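Local coordinates for protein 2-methyl-3-hydroxypyridine-5-carboxylic acid oxygenase (Mesorhizobium loti, PDB 3ALJ) that probably uses FAD, a nicotinamide coenzyme and molecular oxygen to oxidise and open the pyridine ring of 2-methyl-3-hydroxypyridine-5-carboxylic acid, at residues A[236-241]-A[263-268]; A[202-207]-A[247-252]; A[81-86]-A[193-198]. All blocks are in the same frame, centred on the assembly; numbering follows the deposited sequence.

Interaction 1: residues A[236-241]-A[263-268]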
loop_
_atom_site.group_PDB
_atom_site.type_symbol
_atom_site.label_atom_id
_atom_site.label_comp_id
_atom_site.label_asym_id
_atom_site.label_seq_id
_atom_site.Cartn_x
_atom_site.Cartn_y
_atom_site.Cartn_z
ATOM N N SER A 236 -5.817 -21.788 5.837
ATOM C CA SER A 236 -5.176 -21.147 4.645
ATOM C C SER A 236 -5.961 -21.473 3.382
ATOM O O SER A 236 -5.577 -21.003 2.274
ATOM C CB SER A 236 -3.709 -21.538 4.581
ATOM O OG SER A 236 -3.597 -22.952 4.254
ATOM N N SER A 237 -7.011 -22.293 3.490
ATOM C CA SER A 237 -7.749 -22.687 2.257
ATOM C C SER A 237 -8.486 -21.573 1.638
ATOM O O SER A 237 -9.086 -20.737 2.333
ATOM C CB SER A 237 -8.825 -23.769 2.585
ATOM O OG SER A 237 -8.134 -24.929 2.909
ATOM N N VAL A 238 -8.543 -21.591 0.271
ATOM C CA VAL A 238 -9.432 -20.740 -0.489
ATOM C C VAL A 238 -10.198 -21.613 -1.503
ATOM O O VAL A 238 -9.597 -22.530 -2.036
ATOM C CB VAL A 238 -8.695 -19.606 -1.290
ATOM C CG1 VAL A 238 -8.185 -18.521 -0.265
ATOM C CG2 VAL A 238 -7.528 -20.216 -2.192
ATOM N N PRO A 239 -11.487 -21.328 -1.729
ATOM C CA PRO A 239 -12.361 -20.396 -1.042
ATOM C C PRO A 239 -12.373 -20.795 0.450
ATOM O O PRO A 239 -11.955 -21.879 0.803
ATOM C CB PRO A 239 -13.727 -20.597 -1.724
ATOM C CG PRO A 239 -13.484 -21.476 -2.921
ATOM C CD PRO A 239 -12.188 -22.199 -2.739
ATOM N N ILE A 240 -12.792 -19.857 1.315
ATOM C CA ILE A 240 -12.495 -20.062 2.762
ATOM C C ILE A 240 -13.223 -21.313 3.321
ATOM O O ILE A 240 -14.332 -21.608 2.853
ATOM C CB ILE A 240 -12.796 -18.794 3.642
ATOM C CG1 ILE A 240 -14.286 -18.407 3.646
ATOM C CG2 ILE A 240 -11.942 -17.602 3.174
ATOM C CD1 ILE A 240 -14.724 -17.654 4.918
ATOM N N ASP A 241 -12.604 -21.973 4.283
ATOM C CA ASP A 241 -13.233 -23.093 5.016
ATOM C C ASP A 241 -14.134 -22.417 6.057
ATOM O O ASP A 241 -13.639 -21.891 7.054
ATOM C CB ASP A 241 -12.110 -23.871 5.640
ATOM C CG ASP A 241 -12.569 -25.133 6.367
ATOM O OD1 ASP A 241 -13.522 -24.998 7.139
ATOM O OD2 ASP A 241 -11.876 -26.167 6.252
ATOM N N LYS A 263 -15.202 -17.066 -4.833
ATOM C CA LYS A 263 -14.377 -18.093 -5.446
ATOM C C LYS A 263 -13.082 -17.463 -5.986
ATOM O O LYS A 263 -12.214 -18.171 -6.385
ATOM C CB LYS A 263 -15.146 -18.707 -6.630
ATOM C CG LYS A 263 -15.881 -17.658 -7.425
ATOM C CD LYS A 263 -16.969 -17.066 -6.554
ATOM C CE LYS A 263 -17.458 -15.708 -6.918
ATOM N NZ LYS A 263 -16.573 -14.584 -6.637
ATOM N N THR A 264 -13.003 -16.138 -5.991
ATOM C CA THR A 264 -11.824 -15.373 -6.434
ATOM C C THR A 264 -10.790 -15.179 -5.275
ATOM O O THR A 264 -9.704 -14.648 -5.529
ATOM C CB THR A 264 -12.287 -13.922 -6.827
ATOM O OG1 THR A 264 -13.204 -13.408 -5.801
ATOM C CG2 THR A 264 -13.029 -13.928 -8.167
ATOM N N ALA A 265 -11.159 -15.563 -4.025
ATOM C CA ALA A 265 -10.250 -15.462 -2.881
ATOM C C ALA A 265 -8.894 -16.095 -3.087
ATOM O O ALA A 265 -8.771 -17.198 -3.590
ATOM C CB ALA A 265 -10.949 -16.149 -1.636
ATOM N N ARG A 266 -7.854 -15.374 -2.615
ATOM C CA ARG A 266 -6.518 -15.934 -2.747
ATOM C C ARG A 266 -5.850 -15.905 -1.333
ATOM O O ARG A 266 -6.101 -14.941 -0.573
ATOM C CB ARG A 266 -5.649 -15.084 -3.666
ATOM C CG ARG A 266 -6.071 -15.237 -5.173
ATOM C CD ARG A 266 -4.988 -14.423 -6.083
ATOM N NE ARG A 266 -4.758 -13.113 -5.475
ATOM C CZ ARG A 266 -5.616 -12.083 -5.529
ATOM N NH1 ARG A 266 -6.691 -12.180 -6.328
ATOM N NH2 ARG A 266 -5.385 -10.955 -4.826
ATOM N N TYR A 267 -4.943 -16.844 -1.137
ATOM C CA TYR A 267 -4.000 -16.801 0.020
ATOM C C TYR A 267 -2.722 -16.123 -0.464
ATOM O O TYR A 267 -1.819 -16.864 -1.037
ATOM C CB TYR A 267 -3.788 -18.219 0.552
ATOM C CG TYR A 267 -2.960 -18.300 1.813
ATOM C CD1 TYR A 267 -1.583 -18.583 1.763
ATOM C CD2 TYR A 267 -3.544 -18.107 3.044
ATOM C CE1 TYR A 267 -0.804 -18.631 2.892
ATOM C CE2 TYR A 267 -2.810 -18.158 4.211
ATOM C CZ TYR A 267 -1.440 -18.468 4.164
ATOM O OH TYR A 267 -0.645 -18.559 5.284
ATOM N N ASP A 268 -2.611 -14.835 -0.308
ATOM C CA ASP A 268 -1.472 -14.011 -0.859
ATOM C C ASP A 268 -0.360 -13.983 0.197
ATOM O O ASP A 268 -0.607 -13.951 1.368
ATOM C CB ASP A 268 -1.875 -12.571 -1.159
ATOM C CG ASP A 268 -2.866 -12.468 -2.321
ATOM O OD1 ASP A 268 -2.654 -13.221 -3.294
ATOM O OD2 ASP A 268 -3.736 -11.582 -2.166
#
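K263 meets P239 through its backbone: the P239 ring lays CG 4.3 Å from K263 CA, while K263 CB points away from the loop. The V238-P239 peptide is cis, and it turns the chain just where the proline ring comes against the second segment. A265 follows, and two parts of it press on V238. Its carbonyl oxygen lies against the isopropyl group, with A265 O 3.3 Å from V238 CB and both methyls close by, and its CB touches V238 CG1 at 3.9 Å. V238 CG1 is anti to the carbonyl carbon (chi1 -72°), which brings that methyl across the A265-Y267 backbone, where it lies 3.7 Å from R266 C. The same valine also touches I180, and A265 touches L182.

Here the loop between strand 221-228 and helix 242-248 runs back along the chain that leads into strand 267-275, an outermost strand of the seven-stranded mixed sheet. The two backbones point in nearly opposite directions but share no sheet bonds; instead, side chains of the loop rest on side chains and bare backbone of the other segment.

R266 CB points away from the loop, and its guanidinium grips D268 side-on. D268 OD1 lies close to the guanidinium plane, 3.0 Å from R266 NE, and offers its syn lone pair; R266 NH2 takes D268 OD2, and R181 holds that second oxygen as well. Y267 has CG anti to its backbone N (chi1 -174°), which swings the phenol out under S236. There S236 CB sits over one ring face, 3.9 Å from the centroid of the Y267 ring and 25° off its normal, a CH-pi contact. The polar ends look elsewhere: Y267 OH bonds to A228 O, and S236 OG to D232 O.

Interaction 2: residues A[202-207]-A[247-252]; sequences MWNFWP and EMFPFL
N204 ND2 has two polar partners: a water, which lies 2.9 Å from N204 ND2 and accepts its hydrogen, and, weakly, Q210 O. The same water stands 3.1 Å from M248 O, bridging the N204 side chain and the M248 backbone. The F249 ring is a packing neighbour of the amide, with N204 ND2 3.4 Å from F249 CZ and the amide and ring planes 80° apart. F249 also turns an edge to the backbone, where CE2 lies 3.5 Å from M202 O and near the ring plane.

M202 runs alongside. Its extended chain first rests CB against F249 CE2, then carries the sulfur to the edge of F251, with M202 SD 3.6 Å from F251 CE2, a Met-aromatic contact. M202 and L252 meet tip to tip, L252 CD1 being 3.8 Å from M202 SD. At the other end P207, which follows a cis peptide, turns its ring toward the M248 side chain. Cutting F249 back to an alanine is likely to open a gap between M202 and N204 and leave the amide freer to turn.

The contact packs helix 242-248 and the 3-10 turn after it on strand 199-203 and the residues that follow, and F251 continues edge-to-face onto W85 of the adjacent strand. Sulfur and aromatic edges do most of the joining, while the buried asparagine gets its polar partners from a water, the carbonyl of Q210 and the imidazole of H87, the last two weakly.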
loop_
_atom_site.group_PDB
_atom_site.type_symbol
_atom_site.label_atom_id
_atom_site.label_comp_id
_atom_site.label_asym_id
_atom_site.label_seq_id
_atom_site.Cartn_x
_atom_site.Cartn_y
_atom_site.Cartn_z
ATOM N N MET A 202 -8.518 -9.002 15.539
ATOM C CA MET A 202 -8.968 -10.095 16.405
ATOM C C MET A 202 -7.978 -11.244 16.361
ATOM O O MET A 202 -7.937 -12.074 15.434
ATOM C CB MET A 202 -10.329 -10.624 15.923
ATOM C CG MET A 202 -11.376 -9.515 15.783
ATOM S SD MET A 202 -12.773 -10.142 14.847
ATOM C CE MET A 202 -14.065 -8.890 15.163
ATOM N N TRP A 203 -7.076 -11.266 17.364
ATOM C CA TRP A 203 -6.003 -12.295 17.414
ATOM C C TRP A 203 -6.408 -13.505 18.257
ATOM O O TRP A 203 -7.145 -13.397 19.301
ATOM C CB TRP A 203 -4.817 -11.712 18.167
ATOM C CG TRP A 203 -4.011 -10.701 17.316
ATOM C CD1 TRP A 203 -4.287 -9.379 17.092
ATOM C CD2 TRP A 203 -2.780 -10.980 16.669
ATOM N NE1 TRP A 203 -3.240 -8.850 16.338
ATOM C CE2 TRP A 203 -2.311 -9.818 16.061
ATOM C CE3 TRP A 203 -2.017 -12.153 16.504
ATOM C CZ2 TRP A 203 -1.125 -9.768 15.302
ATOM C CZ3 TRP A 203 -0.826 -12.106 15.773
ATOM C CH2 TRP A 203 -0.393 -10.951 15.186
ATOM N N ASN A 204 -5.858 -14.667 17.882
ATOM C CA ASN A 204 -5.909 -15.856 18.736
ATOM C C ASN A 204 -4.670 -16.660 18.479
ATOM O O ASN A 204 -4.261 -16.778 17.329
ATOM C CB ASN A 204 -7.100 -16.771 18.368
ATOM C CG ASN A 204 -8.422 -16.110 18.539
ATOM O OD1 ASN A 204 -9.059 -16.153 19.654
ATOM N ND2 ASN A 204 -8.988 -15.517 17.505
ATOM N N PHE A 205 -4.133 -17.223 19.563
ATOM C CA PHE A 205 -3.147 -18.321 19.464
ATOM C C PHE A 205 -3.734 -19.629 19.915
ATOM O O PHE A 205 -3.116 -20.650 19.574
ATOM C CB PHE A 205 -1.915 -17.939 20.274
ATOM C CG PHE A 205 -1.255 -16.667 19.827
ATOM C CD1 PHE A 205 -0.755 -16.545 18.537
ATOM C CD2 PHE A 205 -1.192 -15.572 20.622
ATOM C CE1 PHE A 205 -0.144 -15.264 18.129
ATOM C CE2 PHE A 205 -0.583 -14.383 20.240
ATOM C CZ PHE A 205 -0.053 -14.253 19.008
ATOM N N TRP A 206 -4.788 -19.636 20.713
ATOM C CA TRP A 206 -5.405 -20.834 21.212
ATOM C C TRP A 206 -6.849 -20.771 20.854
ATOM O O TRP A 206 -7.435 -19.705 20.951
ATOM C CB TRP A 206 -5.186 -20.935 22.787
ATOM C CG TRP A 206 -5.858 -22.154 23.377
ATOM C CD1 TRP A 206 -5.237 -23.381 23.555
ATOM C CD2 TRP A 206 -7.237 -22.323 23.687
ATOM N NE1 TRP A 206 -6.153 -24.241 24.065
ATOM C CE2 TRP A 206 -7.390 -23.686 24.099
ATOM C CE3 TRP A 206 -8.303 -21.490 23.730
ATOM C CZ2 TRP A 206 -8.607 -24.190 24.568
ATOM C CZ3 TRP A 206 -9.598 -22.020 24.161
ATOM C CH2 TRP A 206 -9.693 -23.373 24.532
ATOM N N PRO A 207 -7.505 -21.883 20.462
ATOM C CA PRO A 207 -6.981 -23.249 20.362
ATOM C C PRO A 207 -6.237 -23.470 19.039
ATOM O O PRO A 207 -5.567 -24.501 18.923
ATOM C CB PRO A 207 -8.266 -24.112 20.415
ATOM C CG PRO A 207 -9.340 -23.234 19.739
ATOM C CD PRO A 207 -8.971 -21.798 20.255
ATOM N N GLU A 247 -15.942 -21.064 13.691
ATOM C CA GLU A 247 -15.669 -21.629 15.031
ATOM C C GLU A 247 -14.925 -20.610 15.907
ATOM O O GLU A 247 -15.238 -20.507 17.107
ATOM C CB GLU A 247 -14.872 -22.922 14.936
ATOM C CG GLU A 247 -14.481 -23.420 16.336
ATOM C CD GLU A 247 -13.700 -24.748 16.316
ATOM O OE1 GLU A 247 -12.820 -24.959 15.398
ATOM O OE2 GLU A 247 -13.996 -25.565 17.237
ATOM N N MET A 248 -13.931 -19.902 15.339
ATOM C CA MET A 248 -13.128 -19.021 16.197
ATOM C C MET A 248 -13.578 -17.581 16.113
ATOM O O MET A 248 -13.199 -16.862 16.990
ATOM C CB MET A 248 -11.578 -19.228 15.947
ATOM C CG MET A 248 -10.866 -20.545 16.871
ATOM S SD MET A 248 -9.299 -20.634 16.221
ATOM C CE MET A 248 -8.697 -19.250 17.234
ATOM N N PHE A 249 -14.498 -17.236 15.234
ATOM C CA PHE A 249 -15.036 -15.870 15.142
ATOM C C PHE A 249 -16.531 -15.934 14.926
ATOM O O PHE A 249 -17.078 -15.419 13.937
ATOM C CB PHE A 249 -14.374 -15.109 13.992
ATOM C CG PHE A 249 -12.842 -15.142 14.085
ATOM C CD1 PHE A 249 -12.107 -16.228 13.585
ATOM C CD2 PHE A 249 -12.074 -14.074 14.681
ATOM C CE1 PHE A 249 -10.737 -16.313 13.685
ATOM C CE2 PHE A 249 -10.654 -14.128 14.770
ATOM C CZ PHE A 249 -9.961 -15.251 14.296
ATOM N N PRO A 250 -17.199 -16.513 15.949
ATOM C CA PRO A 250 -18.628 -16.778 15.674
ATOM C C PRO A 250 -19.458 -15.555 15.564
ATOM O O PRO A 250 -20.457 -15.522 14.864
ATOM C CB PRO A 250 -19.015 -17.686 16.891
ATOM C CG PRO A 250 -18.056 -17.245 17.987
ATOM C CD PRO A 250 -16.685 -17.165 17.193
ATOM N N PHE A 251 -19.032 -14.456 16.185
ATOM C CA PHE A 251 -19.686 -13.177 16.150
ATOM C C PHE A 251 -19.637 -12.500 14.739
ATOM O O PHE A 251 -20.339 -11.486 14.488
ATOM C CB PHE A 251 -19.107 -12.276 17.224
ATOM C CG PHE A 251 -17.637 -12.425 17.319
ATOM C CD1 PHE A 251 -17.101 -13.252 18.310
ATOM C CD2 PHE A 251 -16.774 -11.816 16.396
ATOM C CE1 PHE A 251 -15.705 -13.536 18.348
ATOM C CE2 PHE A 251 -15.398 -12.073 16.438
ATOM C CZ PHE A 251 -14.845 -12.916 17.371
ATOM N N LEU A 252 -18.752 -13.040 13.865
ATOM C CA LEU A 252 -18.752 -12.554 12.445
ATOM C C LEU A 252 -19.410 -13.512 11.462
ATOM O O LEU A 252 -19.290 -13.304 10.260
ATOM C CB LEU A 252 -17.226 -12.338 12.002
ATOM C CG LEU A 252 -16.478 -11.213 12.719
ATOM C CD1 LEU A 252 -15.096 -11.019 12.023
ATOM C CD2 LEU A 252 -17.293 -9.971 12.516
HETATM O O HOH W 1 -11.593 -14.428 17.933
#

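Interaction 3: residues A[81-86]-A[193-198]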
loop_
_atom_site.group_PDB
_atom_site.type_symbol
_atom_site.label_atom_id
_atom_site.label_comp_id
_atom_site.label_asym_id
_atom_site.label_seq_id
_atom_site.Cartn_x
_atom_site.Cartn_y
_atom_site.Cartn_z
ATOM N N THR A 81 -12.412 4.011 16.504
ATOM C CA THR A 81 -11.261 3.570 17.209
ATOM C C THR A 81 -10.617 2.381 16.466
ATOM O O THR A 81 -11.301 1.690 15.687
ATOM C CB THR A 81 -11.585 3.134 18.673
ATOM O OG1 THR A 81 -10.300 3.004 19.366
ATOM C CG2 THR A 81 -12.421 1.984 18.812
ATOM N N TYR A 82 -9.300 2.242 16.701
ATOM C CA TYR A 82 -8.571 1.012 16.273
ATOM C C TYR A 82 -8.450 0.146 17.529
ATOM O O TYR A 82 -7.726 0.432 18.462
ATOM C CB TYR A 82 -7.227 1.458 15.731
ATOM C CG TYR A 82 -6.450 0.392 15.051
ATOM C CD1 TYR A 82 -6.141 -0.844 15.716
ATOM C CD2 TYR A 82 -5.990 0.578 13.730
ATOM C CE1 TYR A 82 -5.362 -1.825 15.017
ATOM C CE2 TYR A 82 -5.205 -0.378 13.080
ATOM C CZ TYR A 82 -4.928 -1.540 13.719
ATOM O OH TYR A 82 -4.092 -2.509 13.127
ATOM N N GLU A 83 -9.293 -0.938 17.495
ATOM C CA GLU A 83 -9.423 -1.841 18.656
ATOM C C GLU A 83 -8.606 -3.155 18.396
ATOM O O GLU A 83 -8.559 -3.601 17.262
ATOM C CB GLU A 83 -10.884 -2.101 18.926
ATOM C CG GLU A 83 -11.115 -3.011 20.124
ATOM C CD GLU A 83 -12.600 -3.131 20.498
ATOM O OE1 GLU A 83 -13.472 -2.811 19.673
ATOM O OE2 GLU A 83 -12.847 -3.703 21.579
ATOM N N THR A 84 -8.011 -3.708 19.429
ATOM C CA THR A 84 -7.362 -5.007 19.359
ATOM C C THR A 84 -8.002 -5.955 20.309
ATOM O O THR A 84 -8.235 -5.570 21.524
ATOM C CB THR A 84 -5.884 -4.811 19.702
ATOM O OG1 THR A 84 -5.329 -3.908 18.747
ATOM C CG2 THR A 84 -5.065 -6.121 19.521
ATOM N N TRP A 85 -8.290 -7.174 19.837
ATOM C CA TRP A 85 -8.696 -8.290 20.759
ATOM C C TRP A 85 -7.624 -9.357 20.809
ATOM O O TRP A 85 -7.000 -9.661 19.790
ATOM C CB TRP A 85 -9.991 -8.946 20.282
ATOM C CG TRP A 85 -11.221 -8.067 20.328
ATOM C CD1 TRP A 85 -11.340 -6.789 20.743
ATOM C CD2 TRP A 85 -12.542 -8.527 19.852
ATOM N NE1 TRP A 85 -12.674 -6.397 20.593
ATOM C CE2 TRP A 85 -13.436 -7.427 20.065
ATOM C CE3 TRP A 85 -13.018 -9.745 19.286
ATOM C CZ2 TRP A 85 -14.797 -7.489 19.703
ATOM C CZ3 TRP A 85 -14.419 -9.814 18.941
ATOM C CH2 TRP A 85 -15.234 -8.685 19.108
ATOM N N MET A 86 -7.514 -10.001 21.953
ATOM C CA MET A 86 -6.742 -11.227 22.110
ATOM C C MET A 86 -7.645 -12.257 22.721
ATOM O O MET A 86 -8.198 -12.001 23.825
ATOM C CB MET A 86 -5.530 -11.025 23.032
ATOM C CG MET A 86 -4.854 -12.404 23.379
ATOM S SD MET A 86 -4.301 -13.353 21.899
ATOM C CE MET A 86 -3.102 -12.251 21.391
ATOM N N HIS A 193 -25.424 -6.528 18.611
ATOM C CA HIS A 193 -24.810 -5.587 19.488
ATOM C C HIS A 193 -23.284 -5.605 19.358
ATOM O O HIS A 193 -22.709 -6.681 19.278
ATOM C CB HIS A 193 -25.230 -5.966 20.902
ATOM C CG HIS A 193 -24.568 -5.171 21.960
ATOM N ND1 HIS A 193 -24.991 -3.911 22.289
ATOM C CD2 HIS A 193 -23.507 -5.451 22.758
ATOM C CE1 HIS A 193 -24.203 -3.428 23.231
ATOM N NE2 HIS A 193 -23.321 -4.349 23.547
ATOM N N GLY A 194 -22.703 -4.415 19.365
ATOM C CA GLY A 194 -21.188 -4.369 19.331
ATOM C C GLY A 194 -20.782 -3.019 18.871
ATOM O O GLY A 194 -21.576 -2.092 18.789
ATOM N N GLU A 195 -19.480 -2.860 18.520
ATOM C CA GLU A 195 -18.865 -1.572 18.017
ATOM C C GLU A 195 -18.364 -1.893 16.640
ATOM O O GLU A 195 -17.163 -1.942 16.363
ATOM C CB GLU A 195 -17.776 -1.086 18.901
ATOM C CG GLU A 195 -18.349 -0.738 20.280
ATOM C CD GLU A 195 -17.307 -0.222 21.246
ATOM O OE1 GLU A 195 -16.145 0.164 20.884
ATOM O OE2 GLU A 195 -17.708 -0.050 22.420
ATOM N N TRP A 196 -19.325 -2.144 15.754
ATOM C CA TRP A 196 -19.049 -2.702 14.415
ATOM C C TRP A 196 -18.571 -1.661 13.396
ATOM O O TRP A 196 -18.347 -2.081 12.271
ATOM C CB TRP A 196 -20.238 -3.528 13.938
ATOM C CG TRP A 196 -20.531 -4.644 14.887
ATOM C CD1 TRP A 196 -21.737 -4.817 15.545
ATOM C CD2 TRP A 196 -19.718 -5.765 15.262
ATOM N NE1 TRP A 196 -21.692 -5.983 16.283
ATOM C CE2 TRP A 196 -20.423 -6.527 16.214
ATOM C CE3 TRP A 196 -18.336 -6.126 15.020
ATOM C CZ2 TRP A 196 -19.911 -7.747 16.760
ATOM C CZ3 TRP A 196 -17.800 -7.340 15.608
ATOM C CH2 TRP A 196 -18.603 -8.105 16.478
ATOM N N ASP A 197 -18.453 -0.413 13.783
ATOM C CA ASP A 197 -17.740 0.560 12.962
ATOM C C ASP A 197 -16.241 0.610 13.244
ATOM O O ASP A 197 -15.518 1.295 12.519
ATOM C CB ASP A 197 -18.391 1.937 13.089
ATOM C CG ASP A 197 -19.797 1.975 12.528
ATOM O OD1 ASP A 197 -20.168 1.208 11.655
ATOM O OD2 ASP A 197 -20.501 2.922 13.031
ATOM N N ASN A 198 -15.808 -0.086 14.290
ATOM C CA ASN A 198 -14.378 -0.007 14.679
ATOM C C ASN A 198 -13.560 -0.859 13.655
ATOM O O ASN A 198 -14.021 -1.838 13.102
ATOM C CB ASN A 198 -14.117 -0.672 16.067
ATOM C CG ASN A 198 -14.703 0.083 17.258
ATOM O OD1 ASN A 198 -14.571 -0.415 18.431
ATOM N ND2 ASN A 198 -15.333 1.170 17.021
#
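T81 and N198 come within 5.4 Å of each other, CA to CA, where a type I beta turn from E195 to N198, closed by N198 N to E195 O, delivers the chain beside strand 82-86. N198 lays its amide against the threonine methyl, N198 CG being 3.4 Å from T81 CG2, and the two side chains cross obliquely. The N198 side chain also lies beside the E83 carboxylate.

The extended chain of E83, CG anti to the backbone N (chi1 -179°), carries the carboxylate between N198 and W85. One oxygen is used along the strand: W85 NE1 bonds to E83 OE2 at 2.9 Å, with the acceptor in the indole plane but approached from above the carboxylate plane. S90 OG holds that oxygen too.

Just past the turn begins strand 199-203, parallel neighbour of 82-86 in the seven-stranded mixed sheet; such a sheet beside a Rossmann-type FAD-binding part is consistent with the p-hydroxybenzoate hydroxylase fold. Backbone bonds from T81 and E83 to T199 begin the pairing.

E83 OE1 and E195 OE1 stand 4.2 Å apart, like charges whose repulsion is probably eased by K93, the salt-bridge partner of E195. Beyond them the two indoles meet at their six-membered rings, W85 CH2 lying 4.3 Å from W196 CH2. W196 turns its NE1 the other way, making a weak bond to H193 O.

Overall arrangement
All three contacts reach the seven-stranded mixed sheet. Interactions 2 and 3 are buried and adjoin, centres 14 Å apart: strands 82-86 and 199-203 are neighbours, W203 N lies 2.9 Å from W85 O as a probable hydrogen bond, and M86 packs on W203 and F205. Interaction 1 is a surface contact at an outermost strand, 267-275, about 7 Å from interaction 2 and 15 Å from interaction 3 by nearest atoms. Helix 242-248 starts right after 236-241 and runs into 247-252, so interactions 1 and 2 involve the chain entering and leaving it. Chemistry shifts accordingly: small aliphatic groups and a phenol at the edge, sulfur, aromatics and a water in interaction 2, and carboxylates among indoles in interaction 3.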